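Local coordinates for protein amidohydrolase 2 (Bifidobacterium longum subsp. infantis, PDB 6UVZ) that is probably a metal-dependent hydrolase of the amidohydrolase superfamily, though its substrate is not established, at residues V8-W16 with L215-V223. Residues are numbered along the deposited sequence; the frame is centred on the assembly and turned at random.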
loop_
_atom_site.group_PDB
_atom_site.type_symbol
_atom_site.label_atom_id
_atom_site.label_comp_id
_atom_site.label_asym_id
_atom_site.label_seq_id
_atom_site.Cartn_x
_atom_site.Cartn_y
_atom_site.Cartn_z
ATOM N N VAL A 8 1.725 -13.476 9.160
ATOM C CA VAL A 8 1.332 -12.118 8.799
ATOM C C VAL A 8 2.332 -11.560 7.796
ATOM O O VAL A 8 3.547 -11.646 8.009
ATOM C CB VAL A 8 1.246 -11.205 10.038
ATOM C CG1 VAL A 8 1.012 -9.763 9.624
ATOM C CG2 VAL A 8 0.141 -11.677 10.971
ATOM N N ILE A 9 1.821 -10.992 6.706
ATOM C CA ILE A 9 2.625 -10.272 5.723
ATOM C C ILE A 9 2.113 -8.840 5.668
ATOM O O ILE A 9 0.958 -8.602 5.294
ATOM C CB ILE A 9 2.562 -10.927 4.334
ATOM C CG1 ILE A 9 3.296 -12.269 4.338
ATOM C CG2 ILE A 9 3.150 -9.999 3.280
ATOM C CD1 ILE A 9 3.335 -12.947 2.983
ATOM N N ASP A 10 2.968 -7.890 6.042
ATOM C CA ASP A 10 2.597 -6.479 6.056
ATOM C C ASP A 10 2.736 -5.919 4.646
ATOM O O ASP A 10 3.851 -5.727 4.154
ATOM C CB ASP A 10 3.473 -5.707 7.037
ATOM C CG ASP A 10 2.804 -4.448 7.550
ATOM O OD1 ASP A 10 2.772 -4.259 8.782
ATOM O OD2 ASP A 10 2.296 -3.661 6.725
ATOM N N SER A 11 1.609 -5.644 3.994
ATOM C CA SER A 11 1.641 -5.191 2.609
ATOM C C SER A 11 1.919 -3.699 2.466
ATOM O O SER A 11 1.971 -3.209 1.333
ATOM C CB SER A 11 0.321 -5.538 1.914
ATOM O OG SER A 11 -0.780 -4.942 2.577
ATOM N N HIS A 12 2.117 -2.969 3.564
ATOM C CA HIS A 12 2.325 -1.524 3.476
ATOM C C HIS A 12 2.961 -1.037 4.771
ATOM O O HIS A 12 2.283 -0.963 5.800
ATOM C CB HIS A 12 1.003 -0.810 3.212
ATOM C CG HIS A 12 1.146 0.653 2.927
ATOM N ND1 HIS A 12 0.960 1.187 1.670
ATOM C CD2 HIS A 12 1.448 1.695 3.738
ATOM C CE1 HIS A 12 1.145 2.494 1.718
ATOM N NE2 HIS A 12 1.442 2.828 2.960
ATOM N N PHE A 13 4.249 -0.699 4.718
ATOM C CA PHE A 13 4.927 -0.092 5.854
ATOM C C PHE A 13 5.996 0.858 5.334
ATOM O O PHE A 13 6.386 0.808 4.165
ATOM C CB PHE A 13 5.539 -1.145 6.788
ATOM C CG PHE A 13 6.866 -1.682 6.322
ATOM C CD1 PHE A 13 8.052 -1.155 6.811
ATOM C CD2 PHE A 13 6.928 -2.717 5.407
ATOM C CE1 PHE A 13 9.273 -1.645 6.388
ATOM C CE2 PHE A 13 8.147 -3.213 4.981
ATOM C CZ PHE A 13 9.320 -2.676 5.472
ATOM N N HIS A 14 6.471 1.730 6.224
ATOM C CA HIS A 14 7.475 2.726 5.883
ATOM C C HIS A 14 8.608 2.701 6.899
ATOM O O HIS A 14 8.415 2.332 8.061
ATOM C CB HIS A 14 6.881 4.142 5.836
ATOM C CG HIS A 14 5.675 4.271 4.958
ATOM N ND1 HIS A 14 5.758 4.329 3.584
ATOM C CD2 HIS A 14 4.360 4.368 5.261
ATOM C CE1 HIS A 14 4.543 4.448 3.076
ATOM N NE2 HIS A 14 3.677 4.475 4.073
ATOM N N ILE A 15 9.794 3.101 6.441
ATOM C CA ILE A 15 10.939 3.359 7.305
ATOM C C ILE A 15 11.649 4.599 6.780
ATOM O O ILE A 15 11.677 4.854 5.573
ATOM C CB ILE A 15 11.925 2.168 7.377
ATOM C CG1 ILE A 15 12.393 1.765 5.977
ATOM C CG2 ILE A 15 11.304 0.987 8.112
ATOM C CD1 ILE A 15 13.458 0.693 5.975
ATOM N N TRP A 16 12.220 5.379 7.696
ATOM C CA TRP A 16 12.968 6.564 7.299
ATOM C C TRP A 16 13.890 6.990 8.431
ATOM O O TRP A 16 13.744 6.557 9.577
ATOM C CB TRP A 16 12.039 7.719 6.902
ATOM C CG TRP A 16 11.095 8.163 7.981
ATOM C CD1 TRP A 16 11.407 8.872 9.106
ATOM C CD2 TRP A 16 9.679 7.948 8.023
ATOM N NE1 TRP A 16 10.276 9.100 9.851
ATOM C CE2 TRP A 16 9.201 8.543 9.207
ATOM C CE3 TRP A 16 8.771 7.304 7.178
ATOM C CZ2 TRP A 16 7.855 8.515 9.567
ATOM C CZ3 TRP A 16 7.435 7.277 7.536
ATOM C CH2 TRP A 16 6.990 7.879 8.719
ATOM N N LEU A 215 -5.981 -6.983 1.330
ATOM C CA LEU A 215 -4.651 -7.127 1.904
ATOM C C LEU A 215 -4.602 -6.504 3.292
ATOM O O LEU A 215 -5.158 -5.425 3.517
ATOM C CB LEU A 215 -3.597 -6.464 1.012
ATOM C CG LEU A 215 -3.609 -6.808 -0.478
ATOM C CD1 LEU A 215 -2.713 -5.853 -1.249
ATOM C CD2 LEU A 215 -3.169 -8.241 -0.697
ATOM N N TYR A 216 -3.928 -7.181 4.219
ATOM C CA TYR A 216 -3.656 -6.593 5.524
ATOM C C TYR A 216 -2.558 -5.547 5.396
ATOM O O TYR A 216 -1.507 -5.805 4.799
ATOM C CB TYR A 216 -3.242 -7.654 6.542
ATOM C CG TYR A 216 -2.516 -7.060 7.729
ATOM C CD1 TYR A 216 -3.205 -6.353 8.707
ATOM C CD2 TYR A 216 -1.139 -7.189 7.863
ATOM C CE1 TYR A 216 -2.544 -5.798 9.788
ATOM C CE2 TYR A 216 -0.470 -6.637 8.939
ATOM C CZ TYR A 216 -1.176 -5.944 9.899
ATOM O OH TYR A 216 -0.511 -5.396 10.971
ATOM N N SER A 217 -2.798 -4.373 5.971
ATOM C CA SER A 217 -1.853 -3.269 5.920
ATOM C C SER A 217 -1.841 -2.563 7.266
ATOM O O SER A 217 -2.901 -2.270 7.825
ATOM C CB SER A 217 -2.216 -2.285 4.802
ATOM O OG SER A 217 -1.539 -1.055 4.968
ATOM N N SER A 218 -0.643 -2.291 7.781
ATOM C CA SER A 218 -0.486 -1.590 9.049
ATOM C C SER A 218 -0.282 -0.092 8.887
ATOM O O SER A 218 -0.634 0.666 9.797
ATOM C CB SER A 218 0.698 -2.165 9.836
ATOM O OG SER A 218 1.924 -1.887 9.182
ATOM N N ASN A 219 0.279 0.348 7.758
ATOM C CA ASN A 219 0.620 1.753 7.530
ATOM C C ASN A 219 1.569 2.275 8.608
ATOM O O ASN A 219 1.552 3.459 8.953
ATOM C CB ASN A 219 -0.635 2.628 7.439
ATOM C CG ASN A 219 -0.392 3.925 6.693
ATOM O OD1 ASN A 219 0.570 4.048 5.934
ATOM N ND2 ASN A 219 -1.267 4.901 6.903
ATOM N N TRP A 220 2.399 1.385 9.143
ATOM C CA TRP A 220 3.349 1.760 10.179
ATOM C C TRP A 220 4.488 2.578 9.571
ATOM O O TRP A 220 4.924 2.296 8.451
ATOM C CB TRP A 220 3.894 0.501 10.856
ATOM C CG TRP A 220 4.817 0.747 12.005
ATOM C CD1 TRP A 220 4.471 0.912 13.313
ATOM C CD2 TRP A 220 6.245 0.845 11.952
ATOM N NE1 TRP A 220 5.594 1.112 14.079
ATOM C CE2 TRP A 220 6.697 1.075 13.267
ATOM C CE3 TRP A 220 7.185 0.762 10.920
ATOM C CZ2 TRP A 220 8.046 1.224 13.577
ATOM C CZ3 TRP A 220 8.526 0.910 11.230
ATOM C CH2 TRP A 220 8.943 1.138 12.548
ATOM N N PRO A 221 4.995 3.602 10.280
ATOM C CA PRO A 221 4.577 4.056 11.609
ATOM C C PRO A 221 3.559 5.195 11.586
ATOM O O PRO A 221 3.318 5.814 12.622
ATOM C CB PRO A 221 5.890 4.531 12.225
ATOM C CG PRO A 221 6.626 5.106 11.057
ATOM C CD PRO A 221 6.223 4.290 9.841
ATOM N N VAL A 222 2.976 5.470 10.416
ATOM C CA VAL A 222 1.980 6.529 10.315
ATOM C C VAL A 222 0.729 6.197 11.119
ATOM O O VAL A 222 0.003 7.108 11.538
ATOM C CB VAL A 222 1.637 6.794 8.835
ATOM C CG1 VAL A 222 0.760 8.030 8.693
ATOM C CG2 VAL A 222 2.910 6.948 8.019
ATOM N N VAL A 223 0.467 4.911 11.363
ATOM C CA VAL A 223 -0.695 4.510 12.148
ATOM C C VAL A 223 -0.606 5.020 13.581
ATOM O O VAL A 223 -1.631 5.146 14.259
ATOM C CB VAL A 223 -0.852 2.974 12.109
ATOM C CG1 VAL A 223 0.253 2.298 12.912
ATOM C CG2 VAL A 223 -2.230 2.553 12.605
HETATM O O HOH W 1 -1.167 -8.856 3.373
#
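With its carboxylate swung anti to the backbone N (chi1 -155°), D10 meets S218, whose OG is turned back between its own N and carbonyl carbon (chi1 67°) and appears to donate to D10 OD1, although the position of that oxygen is uncertain. The other oxygen, D10 OD2, accepts the backbone N of H12 at 3.2 Å through its anti lone pair, closing an Asx turn, and takes a weak bond from S218 N. With an alanine in place of D10, the N-H of H12 would probably lose the acceptor that closes the turn, and the corner at S11-H12 would be less firmly set. One residue on, S11 N donates to Y216 O at 3.2 Å, in the carbonyl plane. This is how a TIM barrel closes: strands 7-13 and 214-216, first and last of eight, come together, and water 1 joins I9 O to Y216 N, weakly at the second. Further along, at the first histidine of the HxH sequence typical of amidohydrolases, H12 O accepts N219 N at 3.1 Å, the donor tilted 24° from the carbonyl plane. H12 NE2 lies 3.0 Å from H14 NE2, while H12 ND1 is hydrogen-bonded to K190 NZ and H14 ND1 to V58 O. H14 N reaches W220 O, the carbonyl oxygen of the cis peptide bond to P221, at 2.8 Å, nearly along the C=O axis, and P221 CG meets W16 CH2 at 3.6 Å.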